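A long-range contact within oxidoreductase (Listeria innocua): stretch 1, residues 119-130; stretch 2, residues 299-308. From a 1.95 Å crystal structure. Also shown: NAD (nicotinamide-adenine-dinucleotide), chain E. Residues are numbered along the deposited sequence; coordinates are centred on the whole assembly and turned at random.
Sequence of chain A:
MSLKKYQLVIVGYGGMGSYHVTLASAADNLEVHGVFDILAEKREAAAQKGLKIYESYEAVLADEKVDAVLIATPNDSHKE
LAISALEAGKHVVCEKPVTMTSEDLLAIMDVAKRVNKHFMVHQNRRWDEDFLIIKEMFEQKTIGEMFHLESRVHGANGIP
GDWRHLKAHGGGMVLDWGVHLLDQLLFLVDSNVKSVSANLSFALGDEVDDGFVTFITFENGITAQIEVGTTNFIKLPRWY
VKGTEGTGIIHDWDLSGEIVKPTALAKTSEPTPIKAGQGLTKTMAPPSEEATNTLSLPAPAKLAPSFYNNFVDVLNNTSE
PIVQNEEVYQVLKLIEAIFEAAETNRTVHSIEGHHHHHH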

# COMPACT_ATOMS: atom_id res chain seq x y z
N PHE A 119 23.77 21.51 -18.46
CA PHE A 119 23.71 20.12 -18.05
C PHE A 119 22.23 19.76 -17.94
O PHE A 119 21.48 20.48 -17.28
CB PHE A 119 24.42 19.94 -16.70
CG PHE A 119 24.29 18.56 -16.13
CD1 PHE A 119 25.18 17.56 -16.50
CD2 PHE A 119 23.26 18.24 -15.24
CE1 PHE A 119 25.08 16.28 -15.98
CE2 PHE A 119 23.14 16.95 -14.74
CZ PHE A 119 24.05 15.98 -15.10
N MET A 120 21.83 18.65 -18.55
CA MET A 120 20.43 18.18 -18.50
C MET A 120 20.35 16.69 -18.20
O MET A 120 21.07 15.91 -18.81
CB MET A 120 19.72 18.46 -19.84
CG MET A 120 18.21 18.11 -19.87
SD MET A 120 17.26 18.77 -21.27
CE MET A 120 17.04 20.44 -20.68
N VAL A 121 19.45 16.32 -17.29
CA VAL A 121 19.17 14.91 -16.98
C VAL A 121 18.15 14.33 -17.95
O VAL A 121 17.14 14.95 -18.22
CB VAL A 121 18.64 14.78 -15.57
N HIS A 122 18.40 13.12 -18.44
CA HIS A 122 17.48 12.47 -19.34
C HIS A 122 16.34 11.81 -18.58
O HIS A 122 16.30 10.59 -18.43
CB HIS A 122 18.21 11.43 -20.18
CG HIS A 122 17.39 10.93 -21.33
ND1 HIS A 122 17.33 9.59 -21.67
CD2 HIS A 122 16.59 11.58 -22.20
CE1 HIS A 122 16.53 9.44 -22.71
NE2 HIS A 122 16.08 10.63 -23.06
N GLN A 123 15.39 12.62 -18.10
CA GLN A 123 14.20 12.07 -17.47
C GLN A 123 13.13 11.81 -18.52
O GLN A 123 12.11 12.46 -18.56
CB GLN A 123 13.73 12.99 -16.31
CG GLN A 123 14.80 13.19 -15.19
CD GLN A 123 15.14 11.94 -14.37
OE1 GLN A 123 14.47 10.90 -14.44
NE2 GLN A 123 16.18 12.05 -13.57
N ASN A 124 13.37 10.81 -19.37
CA ASN A 124 12.51 10.55 -20.52
C ASN A 124 11.11 10.06 -20.14
O ASN A 124 10.18 10.19 -20.93
CB ASN A 124 13.18 9.51 -21.46
CG ASN A 124 13.53 8.22 -20.75
OD1 ASN A 124 14.04 8.24 -19.65
ND2 ASN A 124 13.27 7.08 -21.40
N ARG A 125 10.95 9.51 -18.94
CA ARG A 125 9.64 8.95 -18.56
C ARG A 125 8.61 9.98 -18.12
O ARG A 125 7.45 9.65 -17.85
CB ARG A 125 9.79 7.77 -17.60
CG ARG A 125 10.47 6.58 -18.31
CD ARG A 125 10.19 5.26 -17.63
NE ARG A 125 10.72 4.13 -18.40
CZ ARG A 125 10.02 3.38 -19.26
NH1 ARG A 125 8.73 3.61 -19.49
NH2 ARG A 125 10.62 2.38 -19.87
N ARG A 126 9.01 11.25 -18.08
CA ARG A 126 8.06 12.35 -17.94
C ARG A 126 7.15 12.45 -19.16
O ARG A 126 6.06 13.00 -19.07
CB ARG A 126 8.78 13.67 -17.75
CG ARG A 126 9.49 13.81 -16.45
CD ARG A 126 9.98 15.23 -16.31
NE ARG A 126 10.88 15.35 -15.17
CZ ARG A 126 11.23 16.52 -14.65
NH1 ARG A 126 10.80 17.64 -15.19
NH2 ARG A 126 12.07 16.58 -13.62
N TRP A 127 7.59 11.88 -20.28
CA TRP A 127 6.81 11.85 -21.52
C TRP A 127 5.97 10.57 -21.67
O TRP A 127 5.27 10.40 -22.66
CB TRP A 127 7.74 12.03 -22.73
CG TRP A 127 8.21 13.47 -22.97
CD1 TRP A 127 7.68 14.36 -23.87
CD2 TRP A 127 9.27 14.17 -22.30
NE1 TRP A 127 8.36 15.56 -23.81
CE2 TRP A 127 9.34 15.47 -22.86
CE3 TRP A 127 10.19 13.81 -21.29
CZ2 TRP A 127 10.28 16.43 -22.44
CZ3 TRP A 127 11.13 14.78 -20.86
CH2 TRP A 127 11.17 16.07 -21.45
N ASP A 128 6.03 9.67 -20.68
CA ASP A 128 5.27 8.42 -20.71
C ASP A 128 3.76 8.70 -20.78
O ASP A 128 3.25 9.54 -20.04
CB ASP A 128 5.59 7.55 -19.49
CG ASP A 128 6.77 6.61 -19.71
OD1 ASP A 128 7.44 6.69 -20.76
OD2 ASP A 128 7.03 5.78 -18.81
N GLU A 129 3.08 8.03 -21.71
CA GLU A 129 1.65 8.27 -21.97
C GLU A 129 0.75 8.01 -20.75
O GLU A 129 -0.13 8.82 -20.42
CB GLU A 129 1.21 7.42 -23.17
CG GLU A 129 0.00 7.98 -23.89
CD GLU A 129 -0.33 7.26 -25.20
OE1 GLU A 129 0.54 6.55 -25.76
OE2 GLU A 129 -1.48 7.42 -25.67
N ASP A 130 0.99 6.89 -20.07
CA ASP A 130 0.28 6.58 -18.82
C ASP A 130 0.42 7.69 -17.78
O ASP A 130 -0.56 8.07 -17.13
CB ASP A 130 0.77 5.26 -18.24
CG ASP A 130 2.25 5.27 -17.93
OD1 ASP A 130 3.06 5.46 -18.86
OD2 ASP A 130 2.60 5.06 -16.76
N ALA A 299 -7.72 11.55 -22.61
CA ALA A 299 -6.55 11.62 -23.48
C ALA A 299 -5.41 12.20 -22.64
O ALA A 299 -5.65 13.03 -21.76
CB ALA A 299 -6.85 12.52 -24.70
N PRO A 300 -4.16 11.76 -22.90
CA PRO A 300 -3.02 12.25 -22.13
C PRO A 300 -2.80 13.75 -22.31
O PRO A 300 -3.10 14.29 -23.38
CB PRO A 300 -1.84 11.48 -22.72
CG PRO A 300 -2.30 11.10 -24.10
CD PRO A 300 -3.73 10.77 -23.92
N ALA A 301 -2.32 14.42 -21.25
CA ALA A 301 -1.87 15.80 -21.35
C ALA A 301 -0.74 15.92 -22.38
O ALA A 301 -0.10 14.92 -22.75
CB ALA A 301 -1.40 16.30 -19.99
N LYS A 302 -0.49 17.13 -22.86
CA LYS A 302 0.62 17.32 -23.79
C LYS A 302 1.90 17.66 -23.04
O LYS A 302 1.89 18.50 -22.14
CB LYS A 302 0.28 18.41 -24.82
CG LYS A 302 -0.90 18.08 -25.73
CD LYS A 302 -0.57 16.93 -26.67
CE LYS A 302 -1.79 16.40 -27.38
NZ LYS A 302 -1.47 15.13 -28.09
N LEU A 303 3.00 16.97 -23.35
CA LEU A 303 4.33 17.43 -22.94
C LEU A 303 5.16 17.69 -24.18
O LEU A 303 5.59 16.75 -24.87
CB LEU A 303 5.03 16.44 -21.98
CG LEU A 303 6.28 16.99 -21.26
CD1 LEU A 303 6.02 18.34 -20.57
CD2 LEU A 303 6.83 16.02 -20.27
N ALA A 304 5.36 18.97 -24.47
CA ALA A 304 5.95 19.39 -25.75
C ALA A 304 7.02 20.46 -25.57
O ALA A 304 6.88 21.36 -24.72
CB ALA A 304 4.86 19.86 -26.72
N PRO A 305 8.10 20.38 -26.37
CA PRO A 305 8.43 19.39 -27.39
C PRO A 305 9.08 18.17 -26.77
O PRO A 305 9.07 18.04 -25.54
CB PRO A 305 9.43 20.13 -28.28
CG PRO A 305 10.12 21.06 -27.36
CD PRO A 305 9.13 21.44 -26.29
N SER A 306 9.64 17.29 -27.60
CA SER A 306 10.39 16.13 -27.14
C SER A 306 11.57 16.58 -26.27
O SER A 306 11.95 17.75 -26.29
CB SER A 306 10.90 15.32 -28.34
OG SER A 306 12.02 15.94 -28.97
N PHE A 307 12.12 15.65 -25.50
CA PHE A 307 13.28 15.94 -24.65
C PHE A 307 14.43 16.59 -25.44
O PHE A 307 14.92 17.66 -25.08
CB PHE A 307 13.78 14.66 -23.95
CG PHE A 307 15.04 14.85 -23.18
CD1 PHE A 307 15.00 15.29 -21.86
CD2 PHE A 307 16.29 14.62 -23.77
CE1 PHE A 307 16.16 15.48 -21.15
CE2 PHE A 307 17.47 14.82 -23.07
CZ PHE A 307 17.40 15.24 -21.76
N TYR A 308 14.84 15.96 -26.52
CA TYR A 308 15.98 16.44 -27.29
C TYR A 308 15.72 17.73 -28.05
O TYR A 308 16.65 18.51 -28.23
CB TYR A 308 16.49 15.35 -28.23
CG TYR A 308 17.56 14.48 -27.62
CD1 TYR A 308 17.35 13.12 -27.41
CD2 TYR A 308 18.80 15.02 -27.26
CE1 TYR A 308 18.34 12.32 -26.86
CE2 TYR A 308 19.80 14.23 -26.71
CZ TYR A 308 19.56 12.88 -26.52
OH TYR A 308 20.54 12.09 -25.98
PA NAD E . 25.27 -0.92 -20.35
O1A NAD E . 24.41 -1.64 -21.31
O2A NAD E . 26.06 -1.79 -19.46
O5B NAD E . 26.24 0.10 -21.14
C5B NAD E . 27.14 0.97 -20.51
C4B NAD E . 28.29 1.21 -21.48
O4B NAD E . 29.19 2.19 -20.98
C3B NAD E . 29.10 -0.06 -21.71
O3B NAD E . 29.19 -0.31 -23.09
C2B NAD E . 30.46 0.26 -21.12
O2B NAD E . 31.51 -0.37 -21.81
C1B NAD E . 30.51 1.77 -21.22
N9A NAD E . 31.42 2.39 -20.25
C8A NAD E . 31.66 2.01 -18.95
N7A NAD E . 32.55 2.87 -18.40
C5A NAD E . 32.89 3.78 -19.34
C6A NAD E . 33.76 4.87 -19.32
N6A NAD E . 34.31 5.25 -18.17
N1A NAD E . 33.91 5.64 -20.46
C2A NAD E . 33.20 5.35 -21.61
N3A NAD E . 32.34 4.27 -21.62
C4A NAD E . 32.19 3.50 -20.51
O3 NAD E . 24.35 0.08 -19.47
PN NAD E . 22.94 0.67 -19.93
O1N NAD E . 21.85 -0.26 -19.52
O2N NAD E . 23.01 1.17 -21.32
O5D NAD E . 22.80 1.96 -18.93
C5D NAD E . 23.73 3.02 -18.93
C4D NAD E . 23.09 4.26 -18.26
O4D NAD E . 21.82 4.52 -18.84
C3D NAD E . 22.83 4.07 -16.77
O3D NAD E . 22.99 5.31 -16.11
C2D NAD E . 21.37 3.68 -16.68
O2D NAD E . 20.81 4.13 -15.47
C1D NAD E . 20.78 4.42 -17.87
N1N NAD E . 19.54 3.84 -18.45
C2N NAD E . 18.46 4.66 -18.54
C3N NAD E . 17.25 4.23 -19.08
C7N NAD E . 16.18 5.24 -19.35
O7N NAD E . 14.89 4.80 -19.70
N7N NAD E . 16.46 6.55 -19.29
C4N NAD E . 17.15 2.92 -19.57
C5N NAD E . 18.27 2.08 -19.50
C6N NAD E . 19.46 2.55 -18.95

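Two aromatic side chains, one from each stretch, have the largest covered areas in this contact, and each fills a hollow offered by the other side. The indole of Trp127 lies in a slot of the second stretch. Leu303 covers one face, with its CD2 3.7 Å from the centroid of the five-membered ring and 12° off the normal, almost directly overhead. On the opposite face, Phe307 CB stands 4.1 Å from the centroid of the six-membered ring, 21° off its normal, so both qualify as CH-pi contacts. The slot also meets the polar edge of the indole: Trp127 NE1 donates a hydrogen bond to Pro305 O (3.1 Å, 145°), a carbonyl near the ring plane.

Phe307 is the reciprocal bump. Its ring enters a pocket lined by Met120, Val121 and His122. His122 turns its edge toward the phenyl face, with centroids 4.7 Å apart and planes at 71°. Met120 SD approaches obliquely, 4.0 Å from the Phe307 ring centroid and 38° off the normal, while Val121 O meets the ring edge 3.1 Å from Phe307 CE1.

Leu303 CD2 also packs 3.3 Å from Arg126 O, a carbonyl buried here without a polar partner. Farther along, Glu129 CG touches Pro300 CG at 3.9 Å, a lighter, more exposed contact.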